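Local coordinates for CBS domain-containing protein (Thermoplasma acidophilum DSM 1728, PDB 1PVM) that is of unknown function but pairs two CBS domains with a zinc-ribbon-like domain that binds iron and probably zinc, at residues 93-101 with 127-135. Numbering follows the deposited sequence.
Sequences DVKDVAAYL and LSRYLSRAS
Val94 and Leu127 bring their backbones within 6.6 Å, CA to CA, and Ala98 and Ser135 within 7.0 Å, where the first two turns of helix 94-104 pack against the link from helix 124-127 to helix 133-145. No hydrogen bond crosses; the contact is largely aliphatic. Leu127 splits its branches over the helix: CD2 lies beside Val94, 3.9 Å from its CB, while CD1 slants past Val97 CG1 and meets Leu101 CD1 tip to tip at 3.5 Å, tighter than usual for two carbons. Were Leu127 an alanine, the loss of both methyls would probably leave a gap among Val94, Val97 and Leu101, with Leu101 CD1 lacking its partner across the contact. With CG beside its backbone N (chi1 -62°), Leu131 places CD2 between Val94 O (3.7 Å) and Ala98 CB in the following turn. Strand 87-89, helix 94-104 and strand 108-112 form a beta-alpha-beta unit of the second CBS domain, the helix resting on its sheet through Val97, Tyr100 and Leu101. Val94 CG1 also lies by Leu127 CD2, while CG2 touches Leu131 CD2 and Tyr130 CB; the Tyr130 side chain crosses that of Val94 at about a right angle. The hydroxyl of Ser135 rests on Ala98 CB, 3.6 Å from OG. Each helix start is capped from within: Lys95 N donates to Asp93 OD2 from 58° above the carboxylate plane, and Ser135 N to Ser132 OG. On the subunit side, Leu131 O accepts from Arg133 NH1 of the second subunit, and Ser128 OG is hydrogen-bonded to Thr137 OG1 of that same subunit.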
loop_
_atom_site.group_PDB
_atom_site.type_symbol
_atom_site.label_atom_id
_atom_site.label_comp_id
_atom_site.label_asym_id
_atom_site.label_seq_id
_atom_site.Cartn_x
_atom_site.Cartn_y
_atom_site.Cartn_z
ATOM N N ASP B 93 -25.356 1.735 0.205
ATOM C CA ASP B 93 -25.263 1.204 -1.145
ATOM C C ASP B 93 -23.786 1.389 -1.492
ATOM O O ASP B 93 -23.121 2.249 -0.910
ATOM C CB ASP B 93 -26.110 2.024 -2.122
ATOM C CG ASP B 93 -25.902 1.597 -3.560
ATOM O OD1 ASP B 93 -26.284 0.459 -3.894
ATOM O OD2 ASP B 93 -25.349 2.383 -4.356
ATOM N N VAL B 94 -23.267 0.603 -2.428
ATOM C CA VAL B 94 -21.860 0.738 -2.794
ATOM C C VAL B 94 -21.539 2.171 -3.214
ATOM O O VAL B 94 -20.425 2.649 -2.995
ATOM C CB VAL B 94 -21.449 -0.234 -3.940
ATOM C CG1 VAL B 94 -21.657 -1.673 -3.505
ATOM C CG2 VAL B 94 -22.226 0.075 -5.214
ATOM N N LYS B 95 -22.513 2.862 -3.800
ATOM C CA LYS B 95 -22.305 4.240 -4.237
ATOM C C LYS B 95 -21.982 5.157 -3.055
ATOM O O LYS B 95 -21.122 6.031 -3.156
ATOM C CB LYS B 95 -23.545 4.768 -4.963
ATOM C CG LYS B 95 -23.452 6.249 -5.299
ATOM C CD LYS B 95 -24.791 6.840 -5.713
ATOM C CE LYS B 95 -24.664 8.341 -5.947
ATOM N NZ LYS B 95 -25.971 8.987 -6.262
ATOM N N ASP B 96 -22.683 4.949 -1.943
ATOM C CA ASP B 96 -22.485 5.733 -0.726
ATOM C C ASP B 96 -21.122 5.425 -0.107
ATOM O O ASP B 96 -20.465 6.306 0.444
ATOM C CB ASP B 96 -23.582 5.411 0.290
ATOM C CG ASP B 96 -24.973 5.701 -0.242
ATOM O OD1 ASP B 96 -25.952 5.206 0.358
ATOM O OD2 ASP B 96 -25.089 6.427 -1.250
ATOM N N VAL B 97 -20.705 4.167 -0.194
ATOM C CA VAL B 97 -19.419 3.764 0.357
ATOM C C VAL B 97 -18.303 4.402 -0.464
ATOM O O VAL B 97 -17.317 4.892 0.085
ATOM C CB VAL B 97 -19.263 2.229 0.342
ATOM C CG1 VAL B 97 -17.931 1.828 0.979
ATOM C CG2 VAL B 97 -20.413 1.598 1.103
ATOM N N ALA B 98 -18.468 4.400 -1.781
ATOM C CA ALA B 98 -17.481 4.993 -2.672
ATOM C C ALA B 98 -17.265 6.467 -2.322
ATOM O O ALA B 98 -16.126 6.931 -2.215
ATOM C CB ALA B 98 -17.937 4.857 -4.121
ATOM N N ALA B 99 -18.362 7.200 -2.148
ATOM C CA ALA B 99 -18.283 8.615 -1.808
ATOM C C ALA B 99 -17.569 8.826 -0.473
ATOM O O ALA B 99 -16.794 9.771 -0.321
ATOM C CB ALA B 99 -19.681 9.215 -1.754
ATOM N N TYR B 100 -17.831 7.947 0.493
ATOM C CA TYR B 100 -17.198 8.052 1.807
ATOM C C TYR B 100 -15.696 7.821 1.699
ATOM O O TYR B 100 -14.898 8.579 2.247
ATOM C CB TYR B 100 -17.789 7.030 2.783
ATOM C CG TYR B 100 -17.090 7.028 4.129
ATOM C CD1 TYR B 100 -17.338 8.026 5.075
ATOM C CD2 TYR B 100 -16.147 6.048 4.439
ATOM C CE1 TYR B 100 -16.661 8.044 6.301
ATOM C CE2 TYR B 100 -15.463 6.058 5.659
ATOM C CZ TYR B 100 -15.725 7.057 6.582
ATOM O OH TYR B 100 -15.048 7.060 7.782
ATOM N N LEU B 101 -15.309 6.765 0.998
ATOM C CA LEU B 101 -13.896 6.467 0.841
ATOM C C LEU B 101 -13.172 7.600 0.111
ATOM O O LEU B 101 -12.130 8.066 0.562
ATOM C CB LEU B 101 -13.713 5.154 0.076
ATOM C CG LEU B 101 -14.226 3.876 0.752
ATOM C CD1 LEU B 101 -14.029 2.694 -0.191
ATOM C CD2 LEU B 101 -13.493 3.638 2.062
ATOM N N LEU B 127 -15.583 -3.413 -3.856
ATOM C CA LEU B 127 -16.433 -2.479 -4.575
ATOM C C LEU B 127 -16.247 -2.465 -6.086
ATOM O O LEU B 127 -17.181 -2.145 -6.821
ATOM C CB LEU B 127 -16.203 -1.064 -4.043
ATOM C CG LEU B 127 -16.479 -0.817 -2.560
ATOM C CD1 LEU B 127 -15.848 0.503 -2.165
ATOM C CD2 LEU B 127 -17.978 -0.811 -2.288
ATOM N N SER B 128 -15.049 -2.806 -6.552
ATOM C CA SER B 128 -14.752 -2.776 -7.982
ATOM C C SER B 128 -15.683 -3.615 -8.851
ATOM O O SER B 128 -15.788 -3.373 -10.052
ATOM C CB SER B 128 -13.304 -3.209 -8.242
ATOM O OG SER B 128 -13.132 -4.608 -8.075
ATOM N N ARG B 129 -16.345 -4.602 -8.257
ATOM C CA ARG B 129 -17.252 -5.460 -9.017
ATOM C C ARG B 129 -18.595 -4.789 -9.292
ATOM O O ARG B 129 -19.366 -5.256 -10.138
ATOM C CB ARG B 129 -17.509 -6.768 -8.266
ATOM C CG ARG B 129 -16.291 -7.647 -8.067
ATOM C CD ARG B 129 -16.712 -9.072 -7.756
ATOM N NE ARG B 129 -15.567 -9.963 -7.600
ATOM C CZ ARG B 129 -14.755 -9.954 -6.550
ATOM N NH1 ARG B 129 -14.962 -9.098 -5.556
ATOM N NH2 ARG B 129 -13.735 -10.802 -6.492
ATOM N N TYR B 130 -18.868 -3.691 -8.591
ATOM C CA TYR B 130 -20.143 -2.996 -8.739
ATOM C C TYR B 130 -20.074 -1.539 -9.178
ATOM O O TYR B 130 -20.955 -1.061 -9.887
ATOM C CB TYR B 130 -20.916 -3.091 -7.423
ATOM C CG TYR B 130 -21.002 -4.513 -6.923
ATOM C CD1 TYR B 130 -20.016 -5.044 -6.098
ATOM C CD2 TYR B 130 -22.028 -5.355 -7.354
ATOM C CE1 TYR B 130 -20.040 -6.383 -5.717
ATOM C CE2 TYR B 130 -22.065 -6.695 -6.981
ATOM C CZ TYR B 130 -21.071 -7.203 -6.167
ATOM O OH TYR B 130 -21.101 -8.530 -5.814
ATOM N N LEU B 131 -19.034 -0.834 -8.754
ATOM C CA LEU B 131 -18.874 0.571 -9.097
ATOM C C LEU B 131 -18.641 0.817 -10.579
ATOM O O LEU B 131 -18.183 -0.063 -11.310
ATOM C CB LEU B 131 -17.698 1.174 -8.324
ATOM C CG LEU B 131 -17.769 1.206 -6.800
ATOM C CD1 LEU B 131 -16.531 1.915 -6.261
ATOM C CD2 LEU B 131 -19.035 1.932 -6.356
ATOM N N SER B 132 -18.944 2.036 -11.009
ATOM C CA SER B 132 -18.731 2.429 -12.392
ATOM C C SER B 132 -17.232 2.653 -12.563
ATOM O O SER B 132 -16.507 2.834 -11.582
ATOM C CB SER B 132 -19.477 3.735 -12.694
ATOM O OG SER B 132 -18.902 4.828 -11.991
ATOM N N ARG B 133 -16.768 2.635 -13.806
ATOM C CA ARG B 133 -15.359 2.855 -14.099
ATOM C C ARG B 133 -14.896 4.184 -13.497
ATOM O O ARG B 133 -13.844 4.257 -12.860
ATOM C CB ARG B 133 -15.148 2.855 -15.615
ATOM C CG ARG B 133 -13.987 3.706 -16.104
ATOM C CD ARG B 133 -13.955 3.734 -17.620
ATOM N NE ARG B 133 -13.767 2.388 -18.147
ATOM C CZ ARG B 133 -13.768 2.075 -19.437
ATOM N NH1 ARG B 133 -13.951 3.018 -20.352
ATOM N NH2 ARG B 133 -13.583 0.816 -19.809
ATOM N N ALA B 134 -15.694 5.230 -13.697
ATOM C CA ALA B 134 -15.366 6.555 -13.189
ATOM C C ALA B 134 -15.298 6.605 -11.662
ATOM O O ALA B 134 -14.454 7.301 -11.094
ATOM C CB ALA B 134 -16.382 7.565 -13.693
ATOM N N SER B 135 -16.182 5.876 -10.993
ATOM C CA SER B 135 -16.180 5.889 -9.539
ATOM C C SER B 135 -14.904 5.236 -8.998
ATOM O O SER B 135 -14.330 5.694 -8.001
ATOM C CB SER B 135 -17.417 5.172 -9.010
ATOM O OG SER B 135 -17.536 5.363 -7.616
#